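Local coordinates for protein Cyp101j2 (PDB 5KYO) that probably hydroxylates 1,8-cineole, as a haem-dependent cytochrome P450 monooxygenase, at residues D46-R51 and T77-G82; L156-I161 and L393-A398; V275-G280 and G416-V421. All blocks are in the same frame, centred on the assembly; numbering follows the deposited sequence.

Contact 1 of 3, residues D46-R51 and T77-G82; sequences DFDIYR and TPHNGG
D46, F47 and D48 meet T77, H79 and N80 in a largely polar contact between the loop leading to helix 59-69 and the tip of the beta hairpin formed by strands 74-77 and 83-86. The hairpin closes with a type I' turn from H79 to G82, and the facing loop folds into a type I turn from D48 to R51. T77 OG1 donates to F47 O in the carbonyl plane, on a lone pair, over 2.7 Å. The same hydroxyl accepts from H79 N, an ST turn, so it braces its own segment while holding the facing loop. The F47 ring leaves this polar seam to pack among V85, I66 and M341. D48 OD1 is gripped from both faces of its carboxylate. N80 ND2 arrives over 2.9 Å (151° at the hydrogen). Y50 N reaches it from the opposite face over 3.2 Å, making an Asx turn. Two waters fill out the seam: one donates to D48 OD2 and N80 OD1, the other donates to F47 O and accepts from I49 N and N80 ND2. At the outer end, H79 CG lies anti to its carbonyl carbon (chi1 -68°), which brings the imidazole up against D46. H79 NE2 makes a weak bond to D46 OD1 (2.9 Å), the ring and carboxylate planes nearly parallel at 15°. R51 NH1 adds a long, weak salt bridge to that same D46 OD1. The Y50 hydroxyl bonds to V109 O, and the N80 amide stands almost perpendicular to its ring, ND2 lying 3.5 Å from Y50 CD2.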
loop_
_atom_site.group_PDB
_atom_site.type_symbol
_atom_site.label_atom_id
_atom_site.label_comp_id
_atom_site.label_asym_id
_atom_site.label_seq_id
_atom_site.Cartn_x
_atom_site.Cartn_y
_atom_site.Cartn_z
ATOM N N ASP A 46 -2.476 14.940 -19.362
ATOM C CA ASP A 46 -3.338 13.791 -19.648
ATOM C C ASP A 46 -3.015 12.611 -18.749
ATOM O O ASP A 46 -2.328 11.666 -19.150
ATOM C CB ASP A 46 -3.214 13.412 -21.135
ATOM C CG ASP A 46 -4.149 12.273 -21.549
ATOM O OD1 ASP A 46 -5.010 11.865 -20.739
ATOM O OD2 ASP A 46 -4.035 11.796 -22.702
ATOM N N PHE A 47 -3.541 12.655 -17.528
ATOM C CA PHE A 47 -3.132 11.705 -16.502
ATOM C C PHE A 47 -4.317 10.892 -15.988
ATOM O O PHE A 47 -5.309 11.452 -15.516
ATOM C CB PHE A 47 -2.462 12.453 -15.370
ATOM C CG PHE A 47 -1.870 11.553 -14.316
ATOM C CD1 PHE A 47 -0.637 10.922 -14.514
ATOM C CD2 PHE A 47 -2.559 11.321 -13.137
ATOM C CE1 PHE A 47 -0.118 10.083 -13.559
ATOM C CE2 PHE A 47 -2.050 10.485 -12.163
ATOM C CZ PHE A 47 -0.831 9.863 -12.369
ATOM N N ASP A 48 -4.234 9.571 -16.125
ATOM C CA ASP A 48 -5.245 8.665 -15.555
ATOM C C ASP A 48 -4.516 7.712 -14.591
ATOM O O ASP A 48 -3.678 6.915 -15.011
ATOM C CB ASP A 48 -5.994 7.880 -16.656
ATOM C CG ASP A 48 -7.292 7.249 -16.161
ATOM O OD1 ASP A 48 -7.486 7.193 -14.935
ATOM O OD2 ASP A 48 -8.123 6.813 -16.995
ATOM N N ILE A 49 -4.816 7.833 -13.301
ATOM C CA ILE A 49 -4.120 7.043 -12.271
ATOM C C ILE A 49 -4.529 5.581 -12.381
ATOM O O ILE A 49 -3.895 4.710 -11.786
ATOM C CB ILE A 49 -4.416 7.585 -10.857
ATOM C CG1 ILE A 49 -3.526 6.930 -9.782
ATOM C CG2 ILE A 49 -5.861 7.385 -10.540
ATOM C CD1 ILE A 49 -2.021 6.930 -10.097
ATOM N N TYR A 50 -5.572 5.305 -13.161
ATOM C CA TYR A 50 -6.023 3.927 -13.360
ATOM C C TYR A 50 -5.534 3.281 -14.663
ATOM O O TYR A 50 -5.675 2.068 -14.859
ATOM C CB TYR A 50 -7.537 3.886 -13.286
ATOM C CG TYR A 50 -8.012 4.365 -11.940
ATOM C CD1 TYR A 50 -7.788 3.605 -10.800
ATOM C CD2 TYR A 50 -8.640 5.589 -11.796
ATOM C CE1 TYR A 50 -8.203 4.038 -9.563
ATOM C CE2 TYR A 50 -9.065 6.034 -10.544
ATOM C CZ TYR A 50 -8.834 5.248 -9.430
ATOM O OH TYR A 50 -9.243 5.666 -8.177
ATOM N N ARG A 51 -4.955 4.100 -15.532
ATOM C CA ARG A 51 -4.504 3.671 -16.862
ATOM C C ARG A 51 -3.182 2.913 -16.800
ATOM O O ARG A 51 -2.291 3.270 -16.029
ATOM C CB ARG A 51 -4.385 4.894 -17.770
ATOM C CG ARG A 51 -3.583 4.704 -19.055
ATOM C CD ARG A 51 -3.339 6.054 -19.687
ATOM N NE ARG A 51 -4.587 6.697 -20.078
ATOM C CZ ARG A 51 -4.667 7.947 -20.524
ATOM N NH1 ARG A 51 -3.577 8.691 -20.606
ATOM N NH2 ARG A 51 -5.838 8.459 -20.869
ATOM N N THR A 77 -5.445 17.377 -14.152
ATOM C CA THR A 77 -5.908 16.420 -15.157
ATOM C C THR A 77 -7.433 16.392 -15.178
ATOM O O THR A 77 -8.072 16.415 -14.127
ATOM C CB THR A 77 -5.356 14.980 -14.889
ATOM O OG1 THR A 77 -5.940 14.034 -15.803
ATOM C CG2 THR A 77 -5.652 14.546 -13.454
ATOM N N PRO A 78 -8.024 16.347 -16.381
ATOM C CA PRO A 78 -9.486 16.268 -16.506
ATOM C C PRO A 78 -10.061 14.903 -16.123
ATOM O O PRO A 78 -11.272 14.788 -15.946
ATOM C CB PRO A 78 -9.724 16.541 -17.995
ATOM C CG PRO A 78 -8.468 16.067 -18.659
ATOM C CD PRO A 78 -7.364 16.437 -17.699
ATOM N N HIS A 79 -9.209 13.886 -16.013
ATOM C CA HIS A 79 -9.671 12.529 -15.724
ATOM C C HIS A 79 -10.111 12.380 -14.263
ATOM O O HIS A 79 -9.646 13.124 -13.398
ATOM C CB HIS A 79 -8.570 11.516 -16.044
ATOM C CG HIS A 79 -8.274 11.389 -17.506
ATOM N ND1 HIS A 79 -8.753 10.349 -18.277
ATOM C CD2 HIS A 79 -7.561 12.179 -18.342
ATOM C CE1 HIS A 79 -8.345 10.506 -19.525
ATOM N NE2 HIS A 79 -7.619 11.608 -19.590
ATOM N N ASN A 80 -11.016 11.435 -14.008
ATOM C CA ASN A 80 -11.410 11.079 -12.639
ATOM C C ASN A 80 -11.912 12.283 -11.831
ATOM O O ASN A 80 -11.341 12.627 -10.811
ATOM C CB ASN A 80 -10.215 10.405 -11.927
ATOM C CG ASN A 80 -9.798 9.108 -12.600
ATOM O OD1 ASN A 80 -10.643 8.286 -12.959
ATOM N ND2 ASN A 80 -8.492 8.936 -12.814
ATOM N N GLY A 81 -12.961 12.944 -12.318
ATOM C CA GLY A 81 -13.520 14.106 -11.643
ATOM C C GLY A 81 -12.769 15.421 -11.840
ATOM O O GLY A 81 -13.294 16.500 -11.549
ATOM N N GLY A 82 -11.539 15.339 -12.338
ATOM C CA GLY A 82 -10.678 16.506 -12.437
ATOM C C GLY A 82 -9.940 16.735 -11.130
ATOM O O GLY A 82 -10.571 16.930 -10.087
HETATM O O HOH W 1 -6.012 10.636 -12.944
HETATM O O HOH W 2 -10.219 6.445 -15.418
#

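Contact 2 of 3, residues L156-I161 and L393-A398; sequences LAVSLI and LREWFA
I161 and V158 on helix 149-164 pack against W396 and E395 on helix 382-399, a pairing that corresponds to helices D and L in the conserved helical core of cytochromes P450. The two helices run in the same general direction, their short segments inclined at 30° with axes 9.6 Å apart at closest approach. I161 points at the other helix. With CG1 anti to the carbonyl carbon (chi1 -64°) and the chain extended beyond it, CD1 comes to lie over the backbone of that helix, 3.8 Å from W396 CA. Behind it, I161 CG1 rests against the indole at 4.0 Å from W396 CE3. The indole also meets the rings of F172, F176, F283 and F403, so I161 adds an aliphatic wall to an aromatic cluster. One turn earlier the glutamate chain of E395, bent at chi2, lies with its CG and carboxylate alongside V158 CG2, which is 3.5 Å from E395 OE1. That oxygen finds its charged mate in R399, on its own helix. No hydrogen bond crosses between the two segments; apolar packing holds them together, and the carboxylate, paired with R399, probably sits beside V158 at little electrostatic cost.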
loop_
_atom_site.group_PDB
_atom_site.type_symbol
_atom_site.label_atom_id
_atom_site.label_comp_id
_atom_site.label_asym_id
_atom_site.label_seq_id
_atom_site.Cartn_x
_atom_site.Cartn_y
_atom_site.Cartn_z
ATOM N N LEU A 156 3.649 -20.291 6.772
ATOM C CA LEU A 156 2.836 -20.100 5.571
ATOM C C LEU A 156 3.692 -20.013 4.296
ATOM O O LEU A 156 3.423 -20.705 3.324
ATOM C CB LEU A 156 1.985 -18.852 5.706
ATOM C CG LEU A 156 0.981 -18.608 4.580
ATOM C CD1 LEU A 156 0.184 -19.875 4.274
ATOM C CD2 LEU A 156 0.054 -17.454 4.955
ATOM N N ALA A 157 4.706 -19.150 4.329
ATOM C CA ALA A 157 5.683 -19.040 3.253
ATOM C C ALA A 157 6.279 -20.384 2.922
ATOM O O ALA A 157 6.333 -20.771 1.768
ATOM C CB ALA A 157 6.779 -18.064 3.633
ATOM N N VAL A 158 6.737 -21.109 3.942
ATOM C CA VAL A 158 7.370 -22.405 3.716
ATOM C C VAL A 158 6.411 -23.383 3.052
ATOM O O VAL A 158 6.786 -24.086 2.123
ATOM C CB VAL A 158 7.894 -23.031 5.053
ATOM C CG1 VAL A 158 8.228 -24.505 4.883
ATOM C CG2 VAL A 158 9.096 -22.258 5.583
ATOM N N SER A 159 5.168 -23.430 3.537
ATOM C CA SER A 159 4.192 -24.374 3.011
ATOM C C SER A 159 3.883 -24.060 1.550
ATOM O O SER A 159 3.773 -24.961 0.719
ATOM C CB SER A 159 2.911 -24.371 3.863
ATOM O OG SER A 159 2.126 -23.203 3.662
ATOM N N LEU A 160 3.772 -22.783 1.233
ATOM C CA LEU A 160 3.472 -22.398 -0.133
ATOM C C LEU A 160 4.632 -22.743 -1.060
ATOM O O LEU A 160 4.420 -23.304 -2.126
ATOM C CB LEU A 160 3.143 -20.906 -0.212
ATOM C CG LEU A 160 1.869 -20.513 0.567
ATOM C CD1 LEU A 160 1.807 -19.016 0.761
ATOM C CD2 LEU A 160 0.634 -20.988 -0.182
ATOM N N ILE A 161 5.848 -22.416 -0.644
ATOM C CA ILE A 161 7.027 -22.679 -1.477
ATOM C C ILE A 161 7.227 -24.166 -1.679
ATOM O O ILE A 161 7.526 -24.604 -2.787
ATOM C CB ILE A 161 8.301 -22.065 -0.846
ATOM C CG1 ILE A 161 8.174 -20.526 -0.803
ATOM C CG2 ILE A 161 9.560 -22.563 -1.557
ATOM C CD1 ILE A 161 9.139 -19.853 0.147
ATOM N N LEU A 393 11.825 -13.314 1.903
ATOM C CA LEU A 393 13.116 -13.310 1.246
ATOM C C LEU A 393 13.961 -14.451 1.811
ATOM O O LEU A 393 14.600 -15.165 1.065
ATOM C CB LEU A 393 13.828 -11.977 1.446
ATOM C CG LEU A 393 13.296 -10.816 0.589
ATOM C CD1 LEU A 393 13.867 -9.513 1.101
ATOM C CD2 LEU A 393 13.638 -11.013 -0.866
ATOM N N ARG A 394 13.938 -14.628 3.128
ATOM C CA ARG A 394 14.795 -15.642 3.743
ATOM C C ARG A 394 14.366 -17.050 3.359
ATOM O O ARG A 394 15.194 -17.868 2.970
ATOM C CB ARG A 394 14.809 -15.505 5.268
ATOM C CG ARG A 394 15.556 -14.277 5.761
ATOM C CD ARG A 394 15.698 -14.257 7.277
ATOM N NE ARG A 394 16.162 -12.961 7.768
ATOM C CZ ARG A 394 16.564 -12.736 9.015
ATOM N NH1 ARG A 394 16.570 -13.722 9.900
ATOM N NH2 ARG A 394 16.972 -11.524 9.375
ATOM N N GLU A 395 13.078 -17.350 3.487
ATOM C CA GLU A 395 12.608 -18.689 3.115
ATOM C C GLU A 395 12.643 -18.965 1.612
ATOM O O GLU A 395 12.835 -20.108 1.217
ATOM C CB GLU A 395 11.192 -18.929 3.635
ATOM C CG GLU A 395 11.089 -18.805 5.142
ATOM C CD GLU A 395 11.969 -19.806 5.890
ATOM O OE1 GLU A 395 12.311 -20.863 5.321
ATOM O OE2 GLU A 395 12.309 -19.538 7.056
ATOM N N TRP A 396 12.421 -17.951 0.774
ATOM C CA TRP A 396 12.478 -18.177 -0.652
ATOM C C TRP A 396 13.924 -18.536 -1.008
ATOM O O TRP A 396 14.180 -19.560 -1.648
ATOM C CB TRP A 396 11.992 -16.950 -1.467
ATOM C CG TRP A 396 11.874 -17.273 -2.945
ATOM C CD1 TRP A 396 12.897 -17.390 -3.843
ATOM C CD2 TRP A 396 10.672 -17.542 -3.677
ATOM N NE1 TRP A 396 12.410 -17.719 -5.077
ATOM C CE2 TRP A 396 11.046 -17.831 -5.003
ATOM C CE3 TRP A 396 9.317 -17.588 -3.335
ATOM C CZ2 TRP A 396 10.117 -18.131 -5.993
ATOM C CZ3 TRP A 396 8.395 -17.891 -4.328
ATOM C CH2 TRP A 396 8.799 -18.155 -5.636
ATOM N N PHE A 397 14.877 -17.718 -0.566
ATOM C CA PHE A 397 16.263 -17.932 -0.990
ATOM C C PHE A 397 16.875 -19.205 -0.389
ATOM O O PHE A 397 17.806 -19.764 -0.957
ATOM C CB PHE A 397 17.127 -16.714 -0.662
ATOM C CG PHE A 397 17.083 -15.663 -1.739
ATOM C CD1 PHE A 397 17.795 -15.835 -2.915
ATOM C CD2 PHE A 397 16.272 -14.553 -1.601
ATOM C CE1 PHE A 397 17.741 -14.877 -3.915
ATOM C CE2 PHE A 397 16.198 -13.597 -2.600
ATOM C CZ PHE A 397 16.922 -13.752 -3.753
ATOM N N ALA A 398 16.337 -19.687 0.727
ATOM C CA ALA A 398 16.813 -20.959 1.267
ATOM C C ALA A 398 16.460 -22.128 0.343
ATOM O O ALA A 398 17.206 -23.118 0.284
ATOM C CB ALA A 398 16.245 -21.216 2.656
#

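Contact 3 of 3, residues V275-G280 and G416-V421; sequences VVNMLG and GIVGSV. With HEM (protoporphyrin IX containing Fe), chain G.
N277 projects from helix 273-288, the C-terminal part of the long helix that passes the haem in the P450 fold, onto the turn 416-421, which probably corresponds to the last substrate-recognition region of P450cam-like enzymes. With CG anti to its carbonyl carbon (chi1 -71°), the side chain runs straight at the turn. CB lies 3.2 Å from G419 O and also touches V418 CG1. CG comes equally near to G419 O and lies 3.6 Å from S420 CB. At the tip, the atom modelled as OD1 is 2.7 Å from G419 O; two carbonyl oxygens would hardly sit so close, so the amide is probably turned over, and once turned back its NH2 may donate a hydrogen bond there. With a leucine in its place, G419 O would probably be left facing hydrocarbon and lose its polar neighbour from the helix. Farther along, a water bridges the backbones, donating to N277 O (2.9 Å) and accepting from V421 N (2.8 Å), while G280 O lies against V421 CG2. The helix turns another side to the haem: M278 CB is 3.8 Å from the vinyl carbon CBB, and V275 CG2 packs near CAB. One short piece of helix thus touches the porphyrin on one flank and, by amide and water, probably fixes the position of the turn on another.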
loop_
_atom_site.group_PDB
_atom_site.type_symbol
_atom_site.label_atom_id
_atom_site.label_comp_id
_atom_site.label_asym_id
_atom_site.label_seq_id
_atom_site.Cartn_x
_atom_site.Cartn_y
_atom_site.Cartn_z
ATOM N N VAL A 275 0.950 -5.153 0.184
ATOM C CA VAL A 275 1.936 -6.227 0.374
ATOM C C VAL A 275 2.061 -7.131 -0.860
ATOM O O VAL A 275 3.189 -7.476 -1.287
ATOM C CB VAL A 275 1.566 -7.065 1.620
ATOM C CG1 VAL A 275 2.368 -8.361 1.682
ATOM C CG2 VAL A 275 1.767 -6.219 2.870
ATOM N N VAL A 276 0.925 -7.491 -1.464
ATOM C CA VAL A 276 0.938 -8.342 -2.652
ATOM C C VAL A 276 1.709 -7.642 -3.800
ATOM O O VAL A 276 2.566 -8.241 -4.461
ATOM C CB VAL A 276 -0.500 -8.693 -3.129
ATOM C CG1 VAL A 276 -0.481 -9.296 -4.533
ATOM C CG2 VAL A 276 -1.206 -9.661 -2.168
ATOM N N ASN A 277 1.403 -6.364 -4.020
ATOM C CA ASN A 277 2.039 -5.603 -5.096
ATOM C C ASN A 277 3.511 -5.344 -4.797
ATOM O O ASN A 277 4.356 -5.429 -5.694
ATOM C CB ASN A 277 1.284 -4.301 -5.329
ATOM C CG ASN A 277 -0.051 -4.536 -5.966
ATOM O OD1 ASN A 277 -0.811 -3.604 -6.246
ATOM N ND2 ASN A 277 -0.360 -5.807 -6.201
ATOM N N MET A 278 3.830 -5.074 -3.529
ATOM C CA MET A 278 5.233 -4.856 -3.163
ATOM C C MET A 278 6.038 -6.122 -3.417
ATOM O O MET A 278 7.121 -6.071 -3.993
ATOM C CB MET A 278 5.383 -4.436 -1.692
ATOM C CG MET A 278 6.832 -4.264 -1.223
ATOM S SD MET A 278 7.800 -2.999 -2.125
ATOM C CE MET A 278 6.928 -1.504 -1.609
ATOM N N LEU A 279 5.512 -7.259 -2.976
ATOM C CA LEU A 279 6.175 -8.544 -3.226
ATOM C C LEU A 279 6.322 -8.809 -4.714
ATOM O O LEU A 279 7.321 -9.407 -5.156
ATOM C CB LEU A 279 5.410 -9.708 -2.572
ATOM C CG LEU A 279 5.457 -9.822 -1.058
ATOM C CD1 LEU A 279 4.324 -10.719 -0.575
ATOM C CD2 LEU A 279 6.808 -10.408 -0.641
ATOM N N GLY A 280 5.329 -8.383 -5.490
ATOM C CA GLY A 280 5.420 -8.495 -6.936
ATOM C C GLY A 280 6.594 -7.742 -7.520
ATOM O O GLY A 280 7.331 -8.293 -8.335
ATOM N N GLY A 416 -2.780 2.439 -10.315
ATOM C CA GLY A 416 -4.026 2.533 -9.567
ATOM C C GLY A 416 -3.627 3.106 -8.236
ATOM O O GLY A 416 -2.528 3.644 -8.084
ATOM N N ILE A 417 -4.506 3.020 -7.247
ATOM C CA ILE A 417 -4.160 3.510 -5.924
ATOM C C ILE A 417 -2.957 2.731 -5.401
ATOM O O ILE A 417 -2.116 3.265 -4.674
ATOM C CB ILE A 417 -5.349 3.402 -4.950
ATOM C CG1 ILE A 417 -6.447 4.378 -5.366
ATOM C CG2 ILE A 417 -4.927 3.702 -3.529
ATOM C CD1 ILE A 417 -7.486 3.766 -6.224
ATOM N N VAL A 418 -2.885 1.460 -5.776
ATOM C CA VAL A 418 -1.686 0.669 -5.506
ATOM C C VAL A 418 -1.188 0.129 -6.857
ATOM O O VAL A 418 -1.857 -0.680 -7.513
ATOM C CB VAL A 418 -1.928 -0.482 -4.491
ATOM C CG1 VAL A 418 -0.631 -1.112 -4.139
ATOM C CG2 VAL A 418 -2.608 0.053 -3.205
ATOM N N GLY A 419 -0.040 0.637 -7.294
ATOM C CA GLY A 419 0.604 0.155 -8.513
ATOM C C GLY A 419 0.984 -1.304 -8.414
ATOM O O GLY A 419 1.022 -1.853 -7.306
ATOM N N SER A 420 1.281 -1.923 -9.561
ATOM C CA SER A 420 1.577 -3.359 -9.642
ATOM C C SER A 420 2.322 -3.768 -10.918
ATOM O O SER A 420 2.231 -3.108 -11.951
ATOM C CB SER A 420 0.294 -4.186 -9.567
ATOM O OG SER A 420 -0.603 -3.849 -10.618
ATOM N N VAL A 421 3.062 -4.867 -10.807
ATOM C CA VAL A 421 3.526 -5.644 -11.949
ATOM C C VAL A 421 2.391 -6.628 -12.227
ATOM O O VAL A 421 1.914 -7.302 -11.312
ATOM C CB VAL A 421 4.852 -6.425 -11.646
ATOM C CG1 VAL A 421 5.368 -7.138 -12.884
ATOM C CG2 VAL A 421 5.913 -5.529 -11.033
HETATM C CHA HEM G . -1.628 3.785 5.675
HETATM C CHB HEM G . 1.447 2.047 2.343
HETATM C CHC HEM G . 1.246 -2.335 4.499
HETATM C CHD HEM G . -2.486 -0.814 7.156
HETATM C C1A HEM G . -0.737 3.747 4.629
HETATM C C2A HEM G . -0.277 4.873 3.825
HETATM C C3A HEM G . 0.565 4.378 2.891
HETATM C C4A HEM G . 0.678 2.939 3.080
HETATM C CMA HEM G . 1.318 5.207 1.821
HETATM C CAA HEM G . -0.655 6.374 3.977
HETATM C CBA HEM G . -1.996 6.708 3.330
HETATM C CGA HEM G . -2.262 8.193 3.410
HETATM O O1A HEM G . -1.469 8.991 2.834
HETATM O O2A HEM G . -3.276 8.597 4.038
HETATM C C1B HEM G . 1.698 0.720 2.676
HETATM C C2B HEM G . 2.689 -0.155 2.055
HETATM C C3B HEM G . 2.619 -1.364 2.650
HETATM C C4B HEM G . 1.594 -1.292 3.662
HETATM C CMB HEM G . 3.652 0.235 0.904
HETATM C CAB HEM G . 3.437 -2.665 2.399
HETATM C CBB HEM G . 4.483 -2.792 1.579
HETATM C C1C HEM G . 0.241 -2.293 5.432
HETATM C C2C HEM G . -0.111 -3.359 6.351
HETATM C C3C HEM G . -1.157 -2.937 7.077
HETATM C C4C HEM G . -1.476 -1.587 6.651
HETATM C CMC HEM G . 0.622 -4.716 6.391
HETATM C CAC HEM G . -1.947 -3.635 8.197
HETATM C CBC HEM G . -1.615 -4.790 8.777
HETATM C C1D HEM G . -2.634 0.543 6.987
HETATM C C2D HEM G . -3.682 1.357 7.581
HETATM C C3D HEM G . -3.385 2.768 7.126
HETATM C C4D HEM G . -2.215 2.698 6.291
HETATM C CMD HEM G . -4.868 0.988 8.514
HETATM C CAD HEM G . -4.216 4.020 7.482
HETATM C CBD HEM G . -3.502 4.874 8.531
HETATM C CGD HEM G . -4.367 6.084 8.835
HETATM O O1D HEM G . -4.620 6.391 10.028
HETATM O O2D HEM G . -4.823 6.730 7.857
HETATM N NA HEM G . -0.127 2.592 4.144
HETATM N NB HEM G . 1.056 -0.021 3.646
HETATM N NC HEM G . -0.599 -1.226 5.648
HETATM N ND HEM G . -1.810 1.367 6.233
HETATM FE FE HEM G . -0.250 0.732 5.030
HETATM O O HOH W 3 3.193 -6.158 -8.296
#

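Overall arrangement
From the N terminus, contact 1 comes first: it closes a short loop when the hairpin turn 77-82 returns to 46-51, and it is complete before either of the others opens. Contacts 2 and 3 close much longer loops and cross, since 275-280 falls between 156-161 and 393-398 while 416-421 follows both. Contact 2 joins two helices of the core, whereas contact 3 joins a haem-lining helix to the C-terminal hairpin. I49 and Y50 of contact 1 pack on G416, so contacts 1 and 3 meet directly, with centres about 19 Å apart. Contact 2 lies across the chain's centre from contact 1.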